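Local coordinates for hypothetical membrane protein (Corynebacterium glutamicum, PDB 6JSB) that binds heme in its HtaA-family domain and probably passes it along the heme uptake machinery of Corynebacteria, at residues G67-G73 and S102-F108. Coordinates in Å, arbitrary orientation, origin at the centre of the assembly. Residue numbers count along the deposited sequence, not the author numbering.
Sequences GAVKLGG and SNPTVKF
Strands 68-81 and 95-109 pair here as neighbours in the antiparallel sheet of the HtaA-family domain, flanked by strands 56-65 and 112-122 and away from the heme site; the axes of 68-71 and 104-108 approach to 4.6 Å at 173°. The register sets A68 against K107 and K70 against T105 as non-hydrogen-bonded pairs, with V69 and V106 the hydrogen-bonded pair between them: V69 N to V106 O and V106 N to V69 O, both 2.9 Å. F108 N to G67 O (2.9 Å) and L71 N to P104 O (2.8 Å) extend the ladder, but P104 has no N-H for L71 O. The chain turns a corner at N103 (phi/psi 46/56); N103 N to G73 O (2.9 Å) carries the pairing past it, and water 2 links G73 N (2.9 Å) to N103 OD1 (2.6 Å). V69 and V106 share one face, CB to CB 4.5 Å, while L71 CD1 lies 3.9 Å from P104 CG; W59, V61 and I144 extend this apolar layer. F108 (chi1 p) turns its ring so that G67 CA lies over one face, 3.9 Å from the centroid, a CH-pi contact. On the A68 face, K70 curls through three m torsions so that NZ donates to T105 OG1 (3.1 Å), which also bonds Q138. The paired strands thus have an apolar face and another where K70 and T105 hydrogen-bond; water 1 lies 2.8 Å from L71 O, which P104 cannot serve, and 2.9 Å from T105 OG1.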
loop_
_atom_site.group_PDB
_atom_site.type_symbol
_atom_site.label_atom_id
_atom_site.label_comp_id
_atom_site.label_asym_id
_atom_site.label_seq_id
_atom_site.Cartn_x
_atom_site.Cartn_y
_atom_site.Cartn_z
ATOM N N GLY A 67 -14.149 10.953 -8.816
ATOM C CA GLY A 67 -13.860 9.531 -8.877
ATOM C C GLY A 67 -12.537 9.073 -8.296
ATOM O O GLY A 67 -12.170 7.913 -8.523
ATOM N N ALA A 68 -11.843 9.905 -7.496
ATOM C CA ALA A 68 -10.612 9.377 -6.893
ATOM C C ALA A 68 -10.245 10.110 -5.620
ATOM O O ALA A 68 -10.406 11.331 -5.539
ATOM C CB ALA A 68 -9.415 9.493 -7.869
ATOM N N VAL A 69 -9.690 9.371 -4.640
ATOM C CA VAL A 69 -9.068 9.977 -3.460
ATOM C C VAL A 69 -7.584 9.682 -3.600
ATOM O O VAL A 69 -7.201 8.512 -3.709
ATOM C CB VAL A 69 -9.615 9.371 -2.156
ATOM C CG1 VAL A 69 -8.936 9.999 -0.885
ATOM C CG2 VAL A 69 -11.174 9.562 -2.122
ATOM N N LYS A 70 -6.755 10.729 -3.592
ATOM C CA LYS A 70 -5.305 10.613 -3.796
ATOM C C LYS A 70 -4.664 10.576 -2.418
ATOM O O LYS A 70 -4.925 11.456 -1.596
ATOM C CB LYS A 70 -4.768 11.818 -4.592
ATOM C CG LYS A 70 -5.574 12.135 -5.859
ATOM C CD LYS A 70 -5.312 11.139 -6.930
ATOM C CE LYS A 70 -3.953 11.322 -7.568
ATOM N NZ LYS A 70 -3.832 10.199 -8.529
ATOM N N LEU A 71 -3.878 9.541 -2.149
ATOM C CA LEU A 71 -3.112 9.424 -0.908
ATOM C C LEU A 71 -1.627 9.691 -1.174
ATOM O O LEU A 71 -1.132 9.575 -2.298
ATOM C CB LEU A 71 -3.271 8.019 -0.292
ATOM C CG LEU A 71 -4.714 7.493 -0.104
ATOM C CD1 LEU A 71 -4.783 6.047 0.323
ATOM C CD2 LEU A 71 -5.527 8.390 0.842
ATOM N N GLY A 72 -0.906 10.064 -0.114
ATOM C CA GLY A 72 0.537 10.178 -0.160
ATOM C C GLY A 72 1.136 9.114 0.744
ATOM O O GLY A 72 0.415 8.303 1.319
ATOM N N GLY A 73 2.467 9.119 0.833
ATOM C CA GLY A 73 3.130 8.232 1.777
ATOM C C GLY A 73 3.801 7.047 1.084
ATOM O O GLY A 73 3.492 6.697 -0.054
ATOM N N SER A 102 3.949 3.232 -2.751
ATOM C CA SER A 102 3.864 4.643 -2.374
ATOM C C SER A 102 2.743 5.313 -3.163
ATOM O O SER A 102 2.264 4.789 -4.170
ATOM C CB SER A 102 5.191 5.362 -2.556
ATOM O OG SER A 102 5.578 5.373 -3.916
ATOM N N ASN A 103 2.294 6.474 -2.662
ATOM C CA ASN A 103 1.235 7.253 -3.296
ATOM C C ASN A 103 0.002 6.461 -3.763
ATOM O O ASN A 103 -0.385 6.544 -4.921
ATOM C CB ASN A 103 1.811 8.017 -4.489
ATOM C CG ASN A 103 2.916 8.908 -4.088
ATOM O OD1 ASN A 103 2.770 9.705 -3.144
ATOM N ND2 ASN A 103 4.065 8.752 -4.743
ATOM N N PRO A 104 -0.639 5.727 -2.878
ATOM C CA PRO A 104 -1.838 4.996 -3.312
ATOM C C PRO A 104 -2.958 5.939 -3.708
ATOM O O PRO A 104 -3.098 7.046 -3.179
ATOM C CB PRO A 104 -2.245 4.160 -2.111
ATOM C CG PRO A 104 -1.338 4.584 -0.920
ATOM C CD PRO A 104 -0.337 5.587 -1.422
ATOM N N THR A 105 -3.725 5.497 -4.690
ATOM C CA THR A 105 -4.908 6.245 -5.124
ATOM C C THR A 105 -6.093 5.295 -5.028
ATOM O O THR A 105 -6.021 4.173 -5.533
ATOM C CB THR A 105 -4.736 6.772 -6.562
ATOM O OG1 THR A 105 -3.680 7.768 -6.590
ATOM C CG2 THR A 105 -6.032 7.421 -7.066
ATOM N N VAL A 106 -7.216 5.761 -4.461
ATOM C CA VAL A 106 -8.442 4.967 -4.450
ATOM C C VAL A 106 -9.362 5.514 -5.537
ATOM O O VAL A 106 -9.913 6.609 -5.388
ATOM C CB VAL A 106 -9.098 5.026 -3.074
ATOM C CG1 VAL A 106 -10.403 4.288 -3.133
ATOM C CG2 VAL A 106 -8.146 4.435 -2.006
ATOM N N LYS A 107 -9.484 4.795 -6.652
ATOM C CA LYS A 107 -10.456 5.163 -7.683
ATOM C C LYS A 107 -11.773 4.540 -7.265
ATOM O O LYS A 107 -11.785 3.490 -6.600
ATOM C CB LYS A 107 -10.019 4.605 -9.037
ATOM C CG LYS A 107 -8.742 5.241 -9.526
ATOM C CD LYS A 107 -8.954 5.773 -10.926
ATOM C CE LYS A 107 -9.499 4.668 -11.814
ATOM N NZ LYS A 107 -9.901 5.163 -13.159
ATOM N N PHE A 108 -12.882 5.243 -7.512
ATOM C CA PHE A 108 -14.148 4.667 -7.097
ATOM C C PHE A 108 -15.253 5.072 -8.070
ATOM O O PHE A 108 -15.189 6.082 -8.781
ATOM C CB PHE A 108 -14.536 5.113 -5.642
ATOM C CG PHE A 108 -14.724 6.567 -5.509
ATOM C CD1 PHE A 108 -15.965 7.150 -5.845
ATOM C CD2 PHE A 108 -13.666 7.398 -5.140
ATOM C CE1 PHE A 108 -16.121 8.516 -5.765
ATOM C CE2 PHE A 108 -13.825 8.786 -5.043
ATOM C CZ PHE A 108 -15.085 9.329 -5.357
HETATM O O HOH W 1 -1.964 9.416 -4.990
HETATM O O HOH W 2 4.095 10.555 -1.048
#